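Local atomic coordinates of DNA-binding protein HU (Thermotoga maritima, PDB entry 1B8Z), a protein that wraps and condenses DNA as a bacterial histone-like protein, stabilising it against denaturation under extreme environmental conditions. Residues K22-L25 and D26-E30. Sequence-based numbering, arbitrary orientation.
Sequences KLIL and DTILE
Lys22 and Asp26, one helical turn apart, are joined by a salt bridge: NZ of Lys22 sits 2.7 Å from OD2 of Asp26 and uses that oxygen's syn lone pair, on the side of OD1. The lysine leaves the backbone with CG anti to its own N (chi1 -176°), runs out nearly extended and bends at its last torsion, which turns the ammonium in to the edge of the carboxylate at OD2. Asp26 OD1 has a second cation, Lys3 on helix 3-14, so each carboxylate oxygen has a lysine partner, which would probably keep the group ionised.

A second polar link is made by Thr27, whose hydroxyl folds back beside its own N (chi1 -56°) and donates to Leu23 O at 2.7 Å, well above the carbonyl plane. Thr27 N reaches the same oxygen at 2.9 Å from the opposite face, which gives Leu23 O two donors.

The backbone bonds continue with Asp26 N to Lys22 O (2.8 Å), Ile28 N to Ile24 O and Leu29 N to Leu25 O.

Among the apolar side chains, CG2 of Ile24 meets CD1 of Ile28 at 3.8 Å, and both isoleucines pack on their counterparts in the second subunit. Leu25 CD1 lies more loosely against Leu29 CG, at 4.2 Å; Leu25 also touches Ile7 of helix 3-14, while Leu29 reaches Phe47 of the second subunit.

This is i to i+4 pairing along an amphipathic alpha-helix, here the long helix 18-37 at the HU dimer interface.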
ATOM      1  N   LYS B  22       3.885   8.055   8.536  1.00 15.68           N
ATOM      2  CA  LYS B  22       2.911   7.195   9.228  1.00 15.68           C
ATOM      3  C   LYS B  22       1.481   7.650   9.018  1.00 15.17           C
ATOM      4  O   LYS B  22       0.594   6.806   8.741  1.00 16.13           O
ATOM      5  CB  LYS B  22       3.235   7.178  10.734  1.00 19.73           C
ATOM      6  CG  LYS B  22       2.285   6.217  11.459  1.00 25.65           C
ATOM      7  CD  LYS B  22       2.954   5.670  12.708  1.00 32.34           C
ATOM      8  CE  LYS B  22       1.930   5.198  13.723  1.00 35.53           C
ATOM      9  NZ  LYS B  22       0.717   4.588  13.134  1.00 38.72           N
ATOM     10  N   LEU B  23       1.197   8.943   9.042  1.00 15.17           N
ATOM     11  CA  LEU B  23      -0.151   9.450   8.804  1.00 16.48           C
ATOM     12  C   LEU B  23      -0.647   9.092   7.393  1.00 13.50           C
ATOM     13  O   LEU B  23      -1.728   8.521   7.244  1.00 15.32           O
ATOM     14  CB  LEU B  23      -0.213  10.963   9.031  1.00 21.42           C
ATOM     15  CG  LEU B  23      -1.491  11.636   8.530  1.00 24.32           C
ATOM     16  CD1 LEU B  23      -2.689  11.255   9.380  1.00 25.40           C
ATOM     17  CD2 LEU B  23      -1.337  13.152   8.451  1.00 29.15           C
ATOM     18  N   ILE B  24       0.278   9.301   6.439  1.00 14.14           N
ATOM     19  CA  ILE B  24      -0.177   9.010   5.052  1.00 13.58           C
ATOM     20  C   ILE B  24      -0.295   7.521   4.820  1.00 13.69           C
ATOM     21  O   ILE B  24      -1.303   7.061   4.240  1.00 13.63           O
ATOM     22  CB  ILE B  24       0.723   9.728   4.043  1.00 13.10           C
ATOM     23  CG1 ILE B  24       0.410  11.234   4.120  1.00 21.02           C
ATOM     24  CG2 ILE B  24       0.442   9.214   2.639  1.00 14.44           C
ATOM     25  CD1 ILE B  24       1.444  12.123   3.490  1.00 26.05           C
ATOM     26  N   LEU B  25       0.615   6.697   5.350  1.00 12.81           N
ATOM     27  CA  LEU B  25       0.481   5.253   5.194  1.00 11.35           C
ATOM     28  C   LEU B  25      -0.787   4.741   5.848  1.00 12.61           C
ATOM     29  O   LEU B  25      -1.550   3.992   5.239  1.00 12.62           O
ATOM     30  CB  LEU B  25       1.707   4.570   5.825  1.00 11.46           C
ATOM     31  CG  LEU B  25       1.635   3.052   5.883  1.00 13.57           C
ATOM     32  CD1 LEU B  25       1.539   2.402   4.519  1.00 17.44           C
ATOM     33  CD2 LEU B  25       2.821   2.467   6.660  1.00 19.12           C
ATOM     34  N   ASP B  26      -1.043   5.203   7.093  1.00 12.82           N
ATOM     35  CA  ASP B  26      -2.271   4.722   7.765  1.00 13.46           C
ATOM     36  C   ASP B  26      -3.514   5.177   6.981  1.00 12.63           C
ATOM     37  O   ASP B  26      -4.462   4.359   6.924  1.00 15.20           O
ATOM     38  CB  ASP B  26      -2.299   5.282   9.179  1.00 15.65           C
ATOM     39  CG  ASP B  26      -1.385   4.526  10.131  1.00 19.00           C
ATOM     40  OD1 ASP B  26      -0.902   3.437   9.794  1.00 22.35           O
ATOM     41  OD2 ASP B  26      -1.204   5.050  11.255  1.00 24.18           O
ATOM     42  N   THR B  27      -3.496   6.369   6.438  1.00 13.76           N
ATOM     43  CA  THR B  27      -4.672   6.852   5.681  1.00 12.99           C
ATOM     44  C   THR B  27      -4.846   6.077   4.379  1.00 14.43           C
ATOM     45  O   THR B  27      -5.977   5.731   4.010  1.00 14.48           O
ATOM     46  CB  THR B  27      -4.532   8.347   5.444  1.00 15.72           C
ATOM     47  OG1 THR B  27      -4.366   8.995   6.729  1.00 17.01           O
ATOM     48  CG2 THR B  27      -5.815   8.890   4.819  1.00 16.93           C
ATOM     49  N   ILE B  28      -3.737   5.732   3.709  1.00 12.53           N
ATOM     50  CA  ILE B  28      -3.824   4.854   2.556  1.00 11.53           C
ATOM     51  C   ILE B  28      -4.439   3.512   2.951  1.00 14.11           C
ATOM     52  O   ILE B  28      -5.360   3.030   2.285  1.00 14.63           O
ATOM     53  CB  ILE B  28      -2.415   4.609   1.942  1.00 11.67           C
ATOM     54  CG1 ILE B  28      -1.932   5.898   1.292  1.00 13.88           C
ATOM     55  CG2 ILE B  28      -2.486   3.457   0.926  1.00 15.02           C
ATOM     56  CD1 ILE B  28      -0.411   5.843   1.075  1.00 15.77           C
ATOM     57  N   LEU B  29      -3.968   2.859   4.006  1.00 13.12           N
ATOM     58  CA  LEU B  29      -4.499   1.559   4.402  1.00 13.36           C
ATOM     59  C   LEU B  29      -5.971   1.664   4.812  1.00 15.15           C
ATOM     60  O   LEU B  29      -6.691   0.746   4.414  1.00 17.13           O
ATOM     61  CB  LEU B  29      -3.703   0.931   5.546  1.00 16.04           C
ATOM     62  CG  LEU B  29      -2.217   0.751   5.211  1.00 18.66           C
ATOM     63  CD1 LEU B  29      -1.496   0.310   6.482  1.00 19.71           C
ATOM     64  CD2 LEU B  29      -2.008  -0.215   4.056  1.00 20.38           C
ATOM     65  N   GLU B  30      -6.348   2.725   5.492  1.00 14.85           N
ATOM     66  CA  GLU B  30      -7.756   2.902   5.878  1.00 16.36           C
ATOM     67  C   GLU B  30      -8.600   3.131   4.631  1.00 16.41           C
ATOM     68  O   GLU B  30      -9.697   2.537   4.549  1.00 18.57           O
ATOM     69  CB  GLU B  30      -7.833   4.118   6.798  1.00 20.12           C
ATOM     70  CG  GLU B  30      -7.249   3.762   8.163  1.00 35.91           C
ATOM     71  CD  GLU B  30      -7.099   4.921   9.124  1.00 45.50           C
ATOM     72  OE1 GLU B  30      -7.639   6.018   8.878  1.00 50.51           O
ATOM     73  OE2 GLU B  30      -6.419   4.727  10.162  1.00 49.85           O
TER